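Local coordinates for putative ABC transporter subunit, substrate-binding component (Rhodopseudomonas palustris, PDB 4EVR), which probably serves as the substrate-binding component of an ABC transporter, holding benzoic acid, and perhaps related aromatic acids, between its two lobes, at residues 89-94 against 159-164; 155-160 against 186-191; 210-215 against 239-244. All coordinates share one frame; numbering follows the deposited sequence.

Contact 1: residues 89-94 against 159-164; sequences TVHSGV and WKYAAG. With BEZ (benzoic acid), chain B.
The rings of His91 and Tyr161 form an offset stack, their centroids 4.1 Å apart and their planes inclined by only 19°. The tightest approach brings His91 CE1 to 3.3 Å from Tyr161 CD1, and Tyr161 CE1 lies over the centre of the imidazole. With its chi1 of 82°, Tyr161 holds CG between the backbone N and the carbonyl carbon; the opposite face of the phenol then lies above the backbone N of Ala163. Phe190 meets both rings from outside the pair. Among apolar contacts, the Ala163 methyl CB packs 3.3 Å from BEZ O2.

Between 89-94 and 159-164 the polar link runs through benzoic acid. Ser92 grips both carboxylate oxygens, its backbone N donating to BEZ O2 at 2.9 Å and its OG to BEZ O1 at 2.6 Å. From the facing segment Tyr161 OH donates to BEZ O2, also at 2.6 Å, and Tyr29 bonds to the same hydroxyl. Gly115 N gives the ligand another hydrogen bond.

Capping bonds fix the imidazole. His91 is the N-cap of helix 92-105, and its ND1 accepts from Gly93 N at 2.9 Å, with a second, weak bond from Val94 N; Gly93 N approaches 25° out of the ring plane.

This is the two-lobed cleft of a periplasmic binding protein. Because the carboxylate sits at the start of helix 92-105, the helix end would probably favour its negative charge, and donors from both lobes on BEZ O2 are consistent with ligand binding favouring a closed cleft, as in other periplasmic binding proteins.

Contact 2: residues 155-160 against 186-191; sequences VTVTWK and ITIAFP
Two first torsions bring Trp159 and Phe190 together: Trp159 turns CG away from its carbonyl carbon (chi1 -78°), while Phe190 extends CG opposite its backbone N (chi1 -178°). The phenyl edge thereby meets the indole face in a T-shaped pair, planes at 81°, with Phe190 CD1 3.5 Å from Trp159 CD2. Phe190 CA adds a CH-pi contact over the five-membered ring, and Pro191 CA lies over the same indole face. Trp159 NE1 bonds to Asp192 O, which helps to fix the rotation of the indole.

Behind these rings run two parallel strands, 181-188 at one edge of the second lobe's sheet and its inner neighbour 153-159, joined through helix 162-177 as a beta-alpha-beta unit. Four backbone bonds join the segments: Ile186 N to Thr156 O and Lys160 N to Ile188 O, both 2.8 Å, and Thr158 N to Ile186 O and Ile188 N to Thr158 O, both 3.1 Å. On the face bearing Val157, Ile186 CD1 packs 3.8 Å from Val155 CG1 and also touches Val157 CG2. Thr156 OG1, bonded to Asp185, accepts from a water that also donates to Ile186 O. A second water donates to Lys160 O and accepts from Phe190 N.

Contact 3: residues 210-215 against 239-244; sequences VYAFFS and GFLTDG. With BEZ (benzoic acid), chain B.
Part of the second lobe's wall of the benzoic acid pocket comes from Phe213 and Ser215, where strand 209-213 runs into a loop, and Phe240, in the 3-10 turn 239-241. Phe240 CB lies at the edge of the Phe213 ring, 3.9 Å from Phe213 CE1. The two rings present different surfaces to the ligand. With chi1 at 168° Phe213 stretches away from its own backbone N and sets its edge above the benzoic acid ring face, Phe213 CZ 3.7 Å from BEZ C4. Phe240 instead offers its face, and BEZ C5 stands over the centre of that ring.

In the sheet of this alpha/beta lobe, strand 235-238 lies next to strand 209-213, and the turn after it folds back over its neighbour's end. Leu241 CD1 touches both Ala212 CB and Phe214 CB, at 4.3 Å each. The backbones meet through a CA-H...O contact from Leu241 CA to Phe214 O at 3.4 Å, whereas the carbonyl of Ala212 is buried without a polar partner. A water also links the segments: it accepts from Ser215 OG at 2.8 Å and donates to Phe240 O and Asp243 O. Asp243 itself forms a salt bridge with Arg348.

Overall arrangement
Division of labour around a single ligand relates the three contacts. Contact 1 spans the cleft and handles the carboxylate; contact 3, about 14 Å away between centres, meets the aromatic end. Val90 CG1 lies 4.0 Å from BEZ C2, beyond the rim and on the other side of the ring plane from Phe213, so that both lobes touch the ring. Contact 2 is second shell, its centre about 11 Å from that of contact 1 and about 12 Å from that of contact 3. It shares Trp159 and Lys160 with contact 1, and its Phe190 CE2 reaches His91 CD2 at 3.6 Å. Toward contact 3, Thr158 OG1 probably bonds to Phe213 O, and Trp159 CD2 packs 3.6 Å from Phe214 CD1.

Contact 1: residues 89-94 against 159-164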
loop_
_atom_site.group_PDB
_atom_site.type_symbol
_atom_site.label_atom_id
_atom_site.label_comp_id
_atom_site.label_asym_id
_atom_site.label_seq_id
_atom_site.Cartn_x
_atom_site.Cartn_y
_atom_site.Cartn_z
ATOM N N THR A 89 5.508 -2.426 -7.237
ATOM C CA THR A 89 5.376 -3.716 -6.575
ATOM C C THR A 89 4.966 -3.432 -5.130
ATOM O O THR A 89 4.514 -2.332 -4.821
ATOM C CB THR A 89 6.668 -4.529 -6.703
ATOM O OG1 THR A 89 6.395 -5.810 -6.090
ATOM C CG2 THR A 89 7.802 -3.864 -6.082
ATOM N N VAL A 90 5.044 -4.424 -4.304
ATOM C CA VAL A 90 4.659 -4.320 -2.890
ATOM C C VAL A 90 5.799 -3.783 -2.005
ATOM O O VAL A 90 5.524 -2.879 -1.240
ATOM C CB VAL A 90 4.148 -5.667 -2.346
ATOM C CG1 VAL A 90 4.020 -5.660 -0.851
ATOM C CG2 VAL A 90 2.862 -6.024 -3.011
ATOM N N HIS A 91 7.011 -4.367 -2.066
ATOM C CA HIS A 91 8.127 -4.062 -1.172
ATOM C C HIS A 91 8.856 -2.809 -1.655
ATOM O O HIS A 91 9.282 -2.733 -2.796
ATOM C CB HIS A 91 9.070 -5.273 -1.076
ATOM C CG HIS A 91 10.242 -5.172 -0.154
ATOM N ND1 HIS A 91 11.289 -4.310 -0.405
ATOM C CD2 HIS A 91 10.522 -5.887 0.962
ATOM C CE1 HIS A 91 12.188 -4.564 0.542
ATOM N NE2 HIS A 91 11.782 -5.558 1.341
ATOM N N SER A 92 8.939 -1.804 -0.793
ATOM C CA SER A 92 9.559 -0.505 -1.150
ATOM C C SER A 92 11.007 -0.595 -1.644
ATOM O O SER A 92 11.422 0.268 -2.413
ATOM C CB SER A 92 9.541 0.446 0.040
ATOM O OG SER A 92 8.320 1.141 0.194
ATOM N N GLY A 93 11.792 -1.554 -1.178
ATOM C CA GLY A 93 13.190 -1.673 -1.661
ATOM C C GLY A 93 13.196 -2.193 -3.083
ATOM O O GLY A 93 13.812 -1.618 -3.973
ATOM N N VAL A 94 12.370 -3.203 -3.353
ATOM C CA VAL A 94 12.256 -3.721 -4.690
ATOM C C VAL A 94 11.739 -2.585 -5.615
ATOM O O VAL A 94 12.297 -2.375 -6.693
ATOM C CB VAL A 94 11.331 -4.940 -4.768
ATOM C CG1 VAL A 94 11.141 -5.396 -6.208
ATOM C CG2 VAL A 94 11.799 -6.097 -3.880
ATOM N N TRP A 159 10.140 -3.901 10.601
ATOM C CA TRP A 159 11.249 -4.511 9.854
ATOM C C TRP A 159 12.281 -3.445 9.431
ATOM O O TRP A 159 11.929 -2.256 9.163
ATOM C CB TRP A 159 10.714 -5.217 8.608
ATOM C CG TRP A 159 10.090 -6.560 8.901
ATOM C CD1 TRP A 159 10.653 -7.586 9.591
ATOM C CD2 TRP A 159 8.876 -7.079 8.340
ATOM N NE1 TRP A 159 9.889 -8.723 9.457
ATOM C CE2 TRP A 159 8.792 -8.435 8.696
ATOM C CE3 TRP A 159 7.857 -6.526 7.535
ATOM C CZ2 TRP A 159 7.690 -9.239 8.339
ATOM C CZ3 TRP A 159 6.827 -7.323 7.122
ATOM C CH2 TRP A 159 6.732 -8.664 7.536
ATOM N N LYS A 160 13.557 -3.869 9.378
ATOM C CA LYS A 160 14.708 -3.008 8.993
ATOM C C LYS A 160 14.821 -2.849 7.484
ATOM O O LYS A 160 15.656 -3.485 6.812
ATOM C CB LYS A 160 16.004 -3.550 9.542
ATOM C CG LYS A 160 17.091 -2.494 9.625
ATOM C CD LYS A 160 18.316 -3.043 10.408
ATOM C CE LYS A 160 19.382 -2.011 10.681
ATOM N NZ LYS A 160 19.873 -1.379 9.434
ATOM N N TYR A 161 13.895 -2.079 6.912
ATOM C CA TYR A 161 14.015 -1.738 5.511
ATOM C C TYR A 161 13.309 -0.400 5.301
ATOM O O TYR A 161 12.667 0.092 6.203
ATOM C CB TYR A 161 13.578 -2.876 4.568
ATOM C CG TYR A 161 12.103 -2.994 4.318
ATOM C CD1 TYR A 161 11.544 -2.603 3.094
ATOM C CD2 TYR A 161 11.272 -3.658 5.226
ATOM C CE1 TYR A 161 10.177 -2.763 2.839
ATOM C CE2 TYR A 161 9.909 -3.830 4.973
ATOM C CZ TYR A 161 9.376 -3.436 3.750
ATOM O OH TYR A 161 7.999 -3.516 3.525
ATOM N N ALA A 162 13.421 0.175 4.136
ATOM C CA ALA A 162 12.870 1.548 3.835
ATOM C C ALA A 162 11.429 1.784 4.272
ATOM O O ALA A 162 11.158 2.838 4.836
ATOM C CB ALA A 162 12.969 1.829 2.342
ATOM N N ALA A 163 10.506 0.836 4.064
ATOM C CA ALA A 163 9.131 1.073 4.500
ATOM C C ALA A 163 8.969 1.194 6.009
ATOM O O ALA A 163 8.277 2.107 6.442
ATOM C CB ALA A 163 8.225 0.015 3.975
ATOM N N GLY A 164 9.603 0.316 6.802
ATOM C CA GLY A 164 9.525 0.445 8.242
ATOM C C GLY A 164 10.133 1.750 8.689
ATOM O O GLY A 164 9.539 2.498 9.441
HETATM C C BEZ B . 6.265 -1.273 1.490
HETATM O O1 BEZ B . 6.239 -0.160 0.887
HETATM O O2 BEZ B . 7.298 -1.993 1.577
HETATM C C1 BEZ B . 5.008 -1.868 2.038
HETATM C C2 BEZ B . 4.886 -3.261 2.169
HETATM C C3 BEZ B . 3.711 -3.815 2.671
HETATM C C4 BEZ B . 2.707 -2.926 3.081
HETATM C C5 BEZ B . 2.845 -1.534 2.948
HETATM C C6 BEZ B . 3.977 -0.990 2.407
#

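Contact 2: residues 155-160 against 186-191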
loop_
_atom_site.group_PDB
_atom_site.type_symbol
_atom_site.label_atom_id
_atom_site.label_comp_id
_atom_site.label_asym_id
_atom_site.label_seq_id
_atom_site.Cartn_x
_atom_site.Cartn_y
_atom_site.Cartn_z
ATOM N N VAL A 155 6.698 2.807 21.971
ATOM C CA VAL A 155 7.748 1.948 21.476
ATOM C C VAL A 155 7.338 1.628 20.057
ATOM O O VAL A 155 6.175 1.311 19.865
ATOM C CB VAL A 155 7.933 0.655 22.333
ATOM C CG1 VAL A 155 8.696 -0.428 21.577
ATOM C CG2 VAL A 155 8.615 0.979 23.641
ATOM N N THR A 156 8.238 1.744 19.064
ATOM C CA THR A 156 7.918 1.331 17.673
ATOM C C THR A 156 8.543 -0.043 17.403
ATOM O O THR A 156 9.557 -0.428 18.034
ATOM C CB THR A 156 8.354 2.364 16.638
ATOM O OG1 THR A 156 9.770 2.315 16.473
ATOM C CG2 THR A 156 7.908 3.786 17.022
ATOM N N VAL A 157 7.903 -0.829 16.552
ATOM C CA VAL A 157 8.417 -2.146 16.192
ATOM C C VAL A 157 8.172 -2.332 14.686
ATOM O O VAL A 157 7.040 -2.216 14.244
ATOM C CB VAL A 157 7.838 -3.347 16.964
ATOM C CG1 VAL A 157 8.683 -4.627 16.671
ATOM C CG2 VAL A 157 7.808 -3.083 18.425
ATOM N N THR A 158 9.191 -2.669 13.914
ATOM C CA THR A 158 8.983 -2.918 12.481
ATOM C C THR A 158 10.165 -3.681 11.905
ATOM O O THR A 158 11.091 -3.998 12.616
ATOM C CB THR A 158 8.770 -1.574 11.721
ATOM O OG1 THR A 158 8.318 -1.817 10.399
ATOM C CG2 THR A 158 9.976 -0.735 11.677
ATOM N N TRP A 159 10.140 -3.901 10.601
ATOM C CA TRP A 159 11.249 -4.511 9.854
ATOM C C TRP A 159 12.281 -3.445 9.431
ATOM O O TRP A 159 11.929 -2.256 9.163
ATOM C CB TRP A 159 10.714 -5.217 8.608
ATOM C CG TRP A 159 10.090 -6.560 8.901
ATOM C CD1 TRP A 159 10.653 -7.586 9.591
ATOM C CD2 TRP A 159 8.876 -7.079 8.340
ATOM N NE1 TRP A 159 9.889 -8.723 9.457
ATOM C CE2 TRP A 159 8.792 -8.435 8.696
ATOM C CE3 TRP A 159 7.857 -6.526 7.535
ATOM C CZ2 TRP A 159 7.690 -9.239 8.339
ATOM C CZ3 TRP A 159 6.827 -7.323 7.122
ATOM C CH2 TRP A 159 6.732 -8.664 7.536
ATOM N N LYS A 160 13.557 -3.869 9.378
ATOM C CA LYS A 160 14.708 -3.008 8.993
ATOM C C LYS A 160 14.821 -2.849 7.484
ATOM O O LYS A 160 15.656 -3.485 6.812
ATOM C CB LYS A 160 16.004 -3.550 9.542
ATOM C CG LYS A 160 17.091 -2.494 9.625
ATOM C CD LYS A 160 18.316 -3.043 10.408
ATOM C CE LYS A 160 19.382 -2.011 10.681
ATOM N NZ LYS A 160 19.873 -1.379 9.434
ATOM N N ILE A 186 12.369 -0.480 17.914
ATOM C CA ILE A 186 12.833 -1.883 17.748
ATOM C C ILE A 186 12.773 -2.267 16.281
ATOM O O ILE A 186 11.730 -2.036 15.637
ATOM C CB ILE A 186 11.989 -2.869 18.597
ATOM C CG1 ILE A 186 12.002 -2.472 20.099
ATOM C CG2 ILE A 186 12.486 -4.313 18.396
ATOM C CD1 ILE A 186 11.111 -3.234 20.967
ATOM N N THR A 187 13.861 -2.896 15.735
ATOM C CA THR A 187 13.807 -3.321 14.318
ATOM C C THR A 187 14.254 -4.759 14.253
ATOM O O THR A 187 15.091 -5.197 15.042
ATOM C CB THR A 187 14.638 -2.437 13.383
ATOM O OG1 THR A 187 16.008 -2.577 13.764
ATOM C CG2 THR A 187 14.228 -1.000 13.449
ATOM N N ILE A 188 13.666 -5.479 13.339
ATOM C CA ILE A 188 13.935 -6.894 13.070
ATOM C C ILE A 188 14.313 -6.986 11.625
ATOM O O ILE A 188 13.728 -6.278 10.803
ATOM C CB ILE A 188 12.610 -7.654 13.408
ATOM C CG1 ILE A 188 12.458 -7.679 14.951
ATOM C CG2 ILE A 188 12.606 -9.088 12.911
ATOM C CD1 ILE A 188 11.079 -7.875 15.324
ATOM N N ALA A 189 15.253 -7.826 11.273
ATOM C CA ALA A 189 15.624 -7.932 9.873
ATOM C C ALA A 189 14.463 -8.456 9.059
ATOM O O ALA A 189 13.762 -9.386 9.494
ATOM C CB ALA A 189 16.802 -8.867 9.718
ATOM N N PHE A 190 14.209 -7.890 7.849
ATOM C CA PHE A 190 13.167 -8.412 6.993
ATOM C C PHE A 190 13.528 -9.741 6.383
ATOM O O PHE A 190 14.681 -9.873 5.947
ATOM C CB PHE A 190 12.924 -7.408 5.863
ATOM C CG PHE A 190 11.808 -7.874 4.963
ATOM C CD1 PHE A 190 10.475 -7.618 5.287
ATOM C CD2 PHE A 190 12.079 -8.508 3.765
ATOM C CE1 PHE A 190 9.449 -8.016 4.433
ATOM C CE2 PHE A 190 11.075 -8.864 2.926
ATOM C CZ PHE A 190 9.760 -8.627 3.253
ATOM N N PRO A 191 12.637 -10.756 6.267
ATOM C CA PRO A 191 11.250 -10.866 6.701
ATOM C C PRO A 191 11.140 -11.700 7.974
ATOM O O PRO A 191 10.212 -12.495 8.079
ATOM C CB PRO A 191 10.627 -11.580 5.527
ATOM C CG PRO A 191 11.727 -12.559 5.104
ATOM C CD PRO A 191 13.029 -11.998 5.583
HETATM O O HOH W 1 11.080 0.571 14.936
HETATM O O HOH W 2 16.388 -6.261 6.922
#

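Contact 3: residues 210-215 against 239-244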
loop_
_atom_site.group_PDB
_atom_site.type_symbol
_atom_site.label_atom_id
_atom_site.label_comp_id
_atom_site.label_asym_id
_atom_site.label_seq_id
_atom_site.Cartn_x
_atom_site.Cartn_y
_atom_site.Cartn_z
ATOM N N VAL A 210 2.129 0.824 21.554
ATOM C CA VAL A 210 3.045 0.261 20.586
ATOM C C VAL A 210 2.537 0.620 19.178
ATOM O O VAL A 210 1.342 0.481 18.904
ATOM C CB VAL A 210 3.184 -1.280 20.743
ATOM C CG1 VAL A 210 3.937 -1.867 19.564
ATOM C CG2 VAL A 210 3.884 -1.606 22.049
ATOM N N TYR A 211 3.439 1.115 18.336
ATOM C CA TYR A 211 3.217 1.414 16.917
ATOM C C TYR A 211 4.003 0.403 16.180
ATOM O O TYR A 211 5.216 0.386 16.343
ATOM C CB TYR A 211 3.697 2.813 16.611
ATOM C CG TYR A 211 3.653 3.195 15.169
ATOM C CD1 TYR A 211 2.497 3.705 14.601
ATOM C CD2 TYR A 211 4.775 3.066 14.364
ATOM C CE1 TYR A 211 2.462 4.102 13.262
ATOM C CE2 TYR A 211 4.750 3.438 13.018
ATOM C CZ TYR A 211 3.599 3.992 12.481
ATOM O OH TYR A 211 3.581 4.452 11.179
ATOM N N ALA A 212 3.351 -0.458 15.398
ATOM C CA ALA A 212 3.996 -1.500 14.666
ATOM C C ALA A 212 3.668 -1.404 13.191
ATOM O O ALA A 212 2.510 -1.177 12.846
ATOM C CB ALA A 212 3.544 -2.869 15.145
ATOM N N PHE A 213 4.667 -1.569 12.341
ATOM C CA PHE A 213 4.427 -1.811 10.941
ATOM C C PHE A 213 4.913 -3.228 10.617
ATOM O O PHE A 213 6.137 -3.554 10.651
ATOM C CB PHE A 213 5.055 -0.771 9.999
ATOM C CG PHE A 213 5.024 -1.241 8.541
ATOM C CD1 PHE A 213 3.825 -1.576 7.932
ATOM C CD2 PHE A 213 6.210 -1.611 7.874
ATOM C CE1 PHE A 213 3.799 -2.098 6.628
ATOM C CE2 PHE A 213 6.170 -2.194 6.619
ATOM C CZ PHE A 213 4.979 -2.502 6.029
ATOM N N PHE A 214 3.952 -4.062 10.250
ATOM C CA PHE A 214 4.170 -5.382 9.641
ATOM C C PHE A 214 3.030 -5.517 8.628
ATOM O O PHE A 214 2.073 -4.765 8.700
ATOM C CB PHE A 214 4.206 -6.557 10.631
ATOM C CG PHE A 214 5.376 -6.481 11.587
ATOM C CD1 PHE A 214 6.646 -6.830 11.180
ATOM C CD2 PHE A 214 5.200 -6.046 12.889
ATOM C CE1 PHE A 214 7.724 -6.724 12.057
ATOM C CE2 PHE A 214 6.276 -5.950 13.754
ATOM C CZ PHE A 214 7.529 -6.273 13.316
ATOM N N SER A 215 3.117 -6.477 7.731
ATOM C CA SER A 215 2.034 -6.729 6.810
ATOM C C SER A 215 2.126 -8.201 6.371
ATOM O O SER A 215 3.147 -8.810 6.529
ATOM C CB SER A 215 2.121 -5.792 5.617
ATOM O OG SER A 215 0.874 -5.722 4.963
ATOM N N GLY A 239 -2.662 0.825 8.716
ATOM C CA GLY A 239 -3.632 -0.229 8.459
ATOM C C GLY A 239 -3.186 -1.489 7.850
ATOM O O GLY A 239 -3.901 -2.486 7.882
ATOM N N PHE A 240 -2.028 -1.443 7.242
ATOM C CA PHE A 240 -1.433 -2.666 6.684
ATOM C C PHE A 240 -1.229 -3.695 7.776
ATOM O O PHE A 240 -1.146 -4.901 7.474
ATOM C CB PHE A 240 -0.066 -2.317 6.078
ATOM C CG PHE A 240 -0.090 -1.051 5.293
ATOM C CD1 PHE A 240 -0.859 -0.942 4.162
ATOM C CD2 PHE A 240 0.595 0.062 5.728
ATOM C CE1 PHE A 240 -0.946 0.232 3.491
ATOM C CE2 PHE A 240 0.539 1.240 5.014
ATOM C CZ PHE A 240 -0.288 1.343 3.958
ATOM N N LEU A 241 -1.137 -3.258 9.042
ATOM C CA LEU A 241 -0.965 -4.229 10.158
ATOM C C LEU A 241 -2.165 -5.153 10.289
ATOM O O LEU A 241 -1.982 -6.263 10.729
ATOM C CB LEU A 241 -0.752 -3.429 11.444
ATOM C CG LEU A 241 -0.554 -4.239 12.737
ATOM C CD1 LEU A 241 0.714 -5.056 12.678
ATOM C CD2 LEU A 241 -0.643 -3.339 13.904
ATOM N N THR A 242 -3.379 -4.713 9.887
ATOM C CA THR A 242 -4.564 -5.564 9.990
ATOM C C THR A 242 -5.185 -5.904 8.705
ATOM O O THR A 242 -5.949 -6.883 8.678
ATOM C CB THR A 242 -5.638 -4.890 10.927
ATOM O OG1 THR A 242 -5.905 -3.581 10.430
ATOM C CG2 THR A 242 -5.103 -4.755 12.383
ATOM N N ASP A 243 -4.995 -5.080 7.574
ATOM C CA ASP A 243 -5.780 -5.401 6.405
ATOM C C ASP A 243 -5.465 -6.753 5.802
ATOM O O ASP A 243 -4.326 -7.049 5.529
ATOM C CB ASP A 243 -5.628 -4.306 5.337
ATOM C CG ASP A 243 -6.846 -3.415 5.304
ATOM O OD1 ASP A 243 -7.261 -2.932 6.387
ATOM O OD2 ASP A 243 -7.396 -3.206 4.207
ATOM N N GLY A 244 -6.509 -7.531 5.527
ATOM C CA GLY A 244 -6.392 -8.854 4.943
ATOM C C GLY A 244 -6.278 -9.958 5.966
ATOM O O GLY A 244 -6.580 -11.105 5.675
HETATM C C BEZ B . 6.265 -1.273 1.490
HETATM O O1 BEZ B . 6.239 -0.160 0.887
HETATM O O2 BEZ B . 7.298 -1.993 1.577
HETATM C C1 BEZ B . 5.008 -1.868 2.038
HETATM C C2 BEZ B . 4.886 -3.261 2.169
HETATM C C3 BEZ B . 3.711 -3.815 2.671
HETATM C C4 BEZ B . 2.707 -2.926 3.081
HETATM C C5 BEZ B . 2.845 -1.534 2.948
HETATM C C6 BEZ B . 3.977 -0.990 2.407
HETATM O O HOH W 3 -1.328 -7.150 5.869
#